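Local coordinates for protein aspergillopepsin-2 heavy chain (Aspergillus niger var. macrosporus, PDB 1Y43) that cleaves peptide bonds as an acid endopeptidase of the glutamic peptidase (G1) family, its heavy chain forming the larger part of a beta-sandwich enzyme, at residues E3-V11 and V119-F129. Residues are numbered along the deposited sequence; the frame is centred on the assembly and turned at random.
Sequences EEYCASAWV and VAFADFGSVTF
A crossing from one sheet of a beta-sandwich to the other makes this contact: 119-129 begins beside strand 4-11 as a parallel neighbour, turns away at 122-125, and continues as strand 126-129 in the facing sheet. In the parallel part C6 is bonded through both its backbone N and its backbone O: N donates to A120 O at 2.8 Å, and O accepts from A122 N at 3.0 Å. A water links E4 O to A120 N. Small residues suit this close approach: A120 CB lies 3.6 Å from Y5 CD2, and A122 CB is 3.7 Å from Y5 CB. V119 packs both methyls on C6, CG1 and CG2 against CB, with CG2 also 4.0 Å from C6 SG. Beyond this, A7 and A9 turn their methyls into the sandwich, where bulky rings can reach them. The CB of F121 points away from 3-11, but with chi1 at -158° the ring swings back, placing CE1 3.7 Å from A7 CB; F124 CD2 meets the same methyl. D123 OD1 accepts from G125 N in an Asx turn, and the positive phi of G125 (76°) favours glycine there. F129 spans the gap between the sheets, its CZ 4.1 Å from A9 CB and its CE2 beside V11 CG1. The axes of 4-11 and 126-129 come within 9.5 Å at their closest and run nearly parallel, 7° apart. Strands 22-32 (through the C6-C30 disulfide too) and 104-114 pair with 4-13, and 168-172 with 126-136, while the assembly's second protein chain packs on V11 and F124.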
loop_
_atom_site.group_PDB
_atom_site.type_symbol
_atom_site.label_atom_id
_atom_site.label_comp_id
_atom_site.label_asym_id
_atom_site.label_seq_id
_atom_site.Cartn_x
_atom_site.Cartn_y
_atom_site.Cartn_z
ATOM N N GLU B 3 -15.074 -15.662 12.076
ATOM C CA GLU B 3 -14.055 -15.515 10.989
ATOM C C GLU B 3 -13.547 -14.074 10.945
ATOM O O GLU B 3 -14.300 -13.145 11.211
ATOM C CB GLU B 3 -14.675 -15.899 9.644
ATOM C CG GLU B 3 -13.682 -15.996 8.500
ATOM C CD GLU B 3 -14.314 -16.571 7.246
ATOM O OE1 GLU B 3 -15.131 -17.518 7.352
ATOM O OE2 GLU B 3 -13.993 -16.080 6.145
ATOM N N GLU B 4 -12.272 -13.895 10.631
ATOM C CA GLU B 4 -11.698 -12.555 10.567
ATOM C C GLU B 4 -11.393 -12.171 9.129
ATOM O O GLU B 4 -10.839 -12.965 8.373
ATOM C CB GLU B 4 -10.419 -12.463 11.398
ATOM C CG GLU B 4 -9.866 -11.057 11.459
ATOM C CD GLU B 4 -8.762 -10.885 12.478
ATOM O OE1 GLU B 4 -8.426 -11.842 13.222
ATOM O OE2 GLU B 4 -8.225 -9.766 12.536
ATOM N N TYR B 5 -11.747 -10.947 8.771
ATOM C CA TYR B 5 -11.533 -10.433 7.429
ATOM C C TYR B 5 -10.607 -9.240 7.505
ATOM O O TYR B 5 -10.793 -8.389 8.366
ATOM C CB TYR B 5 -12.859 -9.952 6.858
ATOM C CG TYR B 5 -13.896 -11.020 6.791
ATOM C CD1 TYR B 5 -14.672 -11.332 7.901
ATOM C CD2 TYR B 5 -14.092 -11.736 5.619
ATOM C CE1 TYR B 5 -15.623 -12.338 7.845
ATOM C CE2 TYR B 5 -15.038 -12.745 5.544
ATOM C CZ TYR B 5 -15.799 -13.041 6.659
ATOM O OH TYR B 5 -16.724 -14.062 6.575
ATOM N N CYS B 6 -9.649 -9.150 6.588
ATOM C CA CYS B 6 -8.718 -8.017 6.585
ATOM C C CYS B 6 -8.428 -7.539 5.171
ATOM O O CYS B 6 -8.748 -8.206 4.183
ATOM C CB CYS B 6 -7.365 -8.414 7.198
ATOM S SG CYS B 6 -7.360 -9.070 8.897
ATOM N N ALA B 7 -7.750 -6.396 5.102
ATOM C CA ALA B 7 -7.299 -5.800 3.851
ATOM C C ALA B 7 -6.177 -4.845 4.260
ATOM O O ALA B 7 -6.025 -4.546 5.440
ATOM C CB ALA B 7 -8.438 -5.042 3.174
ATOM N N SER B 8 -5.345 -4.438 3.316
ATOM C CA SER B 8 -4.273 -3.503 3.622
ATOM C C SER B 8 -4.203 -2.451 2.506
ATOM O O SER B 8 -4.620 -2.709 1.368
ATOM C CB SER B 8 -2.934 -4.243 3.728
ATOM O OG SER B 8 -2.527 -4.722 2.453
ATOM N N ALA B 9 -3.687 -1.278 2.833
ATOM C CA ALA B 9 -3.512 -0.218 1.849
ATOM C C ALA B 9 -2.086 0.259 2.072
ATOM O O ALA B 9 -1.681 0.518 3.214
ATOM C CB ALA B 9 -4.486 0.924 2.096
ATOM N N TRP B 10 -1.329 0.388 0.995
ATOM C CA TRP B 10 0.055 0.817 1.106
ATOM C C TRP B 10 0.580 1.471 -0.168
ATOM O O TRP B 10 -0.065 1.420 -1.211
ATOM C CB TRP B 10 0.933 -0.403 1.453
ATOM C CG TRP B 10 0.754 -1.593 0.554
ATOM C CD1 TRP B 10 -0.127 -2.631 0.723
ATOM C CD2 TRP B 10 1.521 -1.909 -0.618
ATOM N NE1 TRP B 10 0.057 -3.570 -0.258
ATOM C CE2 TRP B 10 1.061 -3.153 -1.095
ATOM C CE3 TRP B 10 2.557 -1.260 -1.304
ATOM C CZ2 TRP B 10 1.605 -3.770 -2.231
ATOM C CZ3 TRP B 10 3.098 -1.879 -2.438
ATOM C CH2 TRP B 10 2.619 -3.119 -2.885
ATOM N N VAL B 11 1.721 2.150 -0.047
ATOM C CA VAL B 11 2.399 2.714 -1.208
ATOM C C VAL B 11 3.760 2.030 -1.215
ATOM O O VAL B 11 4.282 1.616 -0.156
ATOM C CB VAL B 11 2.588 4.262 -1.150
ATOM C CG1 VAL B 11 1.250 4.947 -1.170
ATOM C CG2 VAL B 11 3.429 4.669 0.054
ATOM N N VAL B 119 -5.585 -13.979 3.428
ATOM C CA VAL B 119 -6.529 -13.694 4.495
ATOM C C VAL B 119 -7.918 -13.431 3.881
ATOM O O VAL B 119 -8.029 -12.979 2.738
ATOM C CB VAL B 119 -6.047 -12.465 5.342
ATOM C CG1 VAL B 119 -6.135 -11.174 4.552
ATOM C CG2 VAL B 119 -6.801 -12.376 6.654
ATOM N N ALA B 120 -8.975 -13.809 4.595
ATOM C CA ALA B 120 -10.332 -13.568 4.105
ATOM C C ALA B 120 -10.377 -12.065 3.881
ATOM O O ALA B 120 -9.967 -11.289 4.758
ATOM C CB ALA B 120 -11.358 -13.995 5.142
ATOM N N PHE B 121 -10.837 -11.672 2.700
ATOM C CA PHE B 121 -10.863 -10.275 2.284
ATOM C C PHE B 121 -12.027 -9.438 2.825
ATOM O O PHE B 121 -13.189 -9.720 2.558
ATOM C CB PHE B 121 -10.831 -10.251 0.761
ATOM C CG PHE B 121 -10.333 -8.972 0.180
ATOM C CD1 PHE B 121 -9.195 -8.340 0.685
ATOM C CD2 PHE B 121 -10.983 -8.416 -0.908
ATOM C CE1 PHE B 121 -8.711 -7.160 0.094
ATOM C CE2 PHE B 121 -10.519 -7.245 -1.506
ATOM C CZ PHE B 121 -9.381 -6.613 -1.008
ATOM N N ALA B 122 -11.692 -8.388 3.571
ATOM C CA ALA B 122 -12.690 -7.508 4.171
ATOM C C ALA B 122 -13.382 -6.555 3.187
ATOM O O ALA B 122 -12.798 -6.140 2.186
ATOM C CB ALA B 122 -12.050 -6.696 5.293
ATOM N N ASP B 123 -14.642 -6.230 3.477
ATOM C CA ASP B 123 -15.377 -5.247 2.678
ATOM C C ASP B 123 -15.012 -3.914 3.347
ATOM O O ASP B 123 -15.479 -3.600 4.440
ATOM C CB ASP B 123 -16.886 -5.476 2.758
ATOM C CG ASP B 123 -17.677 -4.453 1.952
ATOM O OD1 ASP B 123 -17.113 -3.423 1.517
ATOM O OD2 ASP B 123 -18.881 -4.682 1.747
ATOM N N PHE B 124 -14.144 -3.154 2.692
ATOM C CA PHE B 124 -13.676 -1.864 3.200
ATOM C C PHE B 124 -14.424 -0.677 2.589
ATOM O O PHE B 124 -14.028 0.470 2.797
ATOM C CB PHE B 124 -12.170 -1.717 2.913
ATOM C CG PHE B 124 -11.802 -2.014 1.479
ATOM C CD1 PHE B 124 -11.909 -1.037 0.496
ATOM C CD2 PHE B 124 -11.392 -3.289 1.101
ATOM C CE1 PHE B 124 -11.626 -1.333 -0.838
ATOM C CE2 PHE B 124 -11.109 -3.585 -0.230
ATOM C CZ PHE B 124 -11.224 -2.607 -1.195
ATOM N N GLY B 125 -15.467 -0.953 1.804
ATOM C CA GLY B 125 -16.216 0.108 1.162
ATOM C C GLY B 125 -15.408 0.628 -0.003
ATOM O O GLY B 125 -15.419 0.052 -1.086
ATOM N N SER B 126 -14.637 1.673 0.244
ATOM C CA SER B 126 -13.804 2.262 -0.791
ATOM C C SER B 126 -12.600 2.914 -0.123
ATOM O O SER B 126 -12.670 3.293 1.054
ATOM C CB SER B 126 -14.617 3.308 -1.559
ATOM O OG SER B 126 -14.006 3.617 -2.778
ATOM N N VAL B 127 -11.473 2.939 -0.826
ATOM C CA VAL B 127 -10.263 3.591 -0.336
ATOM C C VAL B 127 -9.804 4.502 -1.465
ATOM O O VAL B 127 -9.701 4.071 -2.615
ATOM C CB VAL B 127 -9.115 2.589 -0.012
ATOM C CG1 VAL B 127 -7.815 3.339 0.238
ATOM C CG2 VAL B 127 -9.463 1.752 1.215
ATOM N N THR B 128 -9.595 5.774 -1.155
ATOM C CA THR B 128 -9.110 6.707 -2.158
ATOM C C THR B 128 -7.791 7.315 -1.702
ATOM O O THR B 128 -7.690 7.839 -0.589
ATOM C CB THR B 128 -10.097 7.880 -2.430
ATOM O OG1 THR B 128 -11.330 7.371 -2.950
ATOM C CG2 THR B 128 -9.500 8.852 -3.446
ATOM N N PHE B 129 -6.767 7.152 -2.526
ATOM C CA PHE B 129 -5.466 7.749 -2.266
ATOM C C PHE B 129 -5.505 9.104 -2.977
ATOM O O PHE B 129 -5.767 9.156 -4.183
ATOM C CB PHE B 129 -4.350 6.937 -2.918
ATOM C CG PHE B 129 -4.104 5.590 -2.289
ATOM C CD1 PHE B 129 -4.756 4.449 -2.760
ATOM C CD2 PHE B 129 -3.156 5.451 -1.285
ATOM C CE1 PHE B 129 -4.447 3.175 -2.236
ATOM C CE2 PHE B 129 -2.846 4.185 -0.762
ATOM C CZ PHE B 129 -3.489 3.057 -1.239
HETATM O O HOH W 1 -8.945 -15.300 7.522
#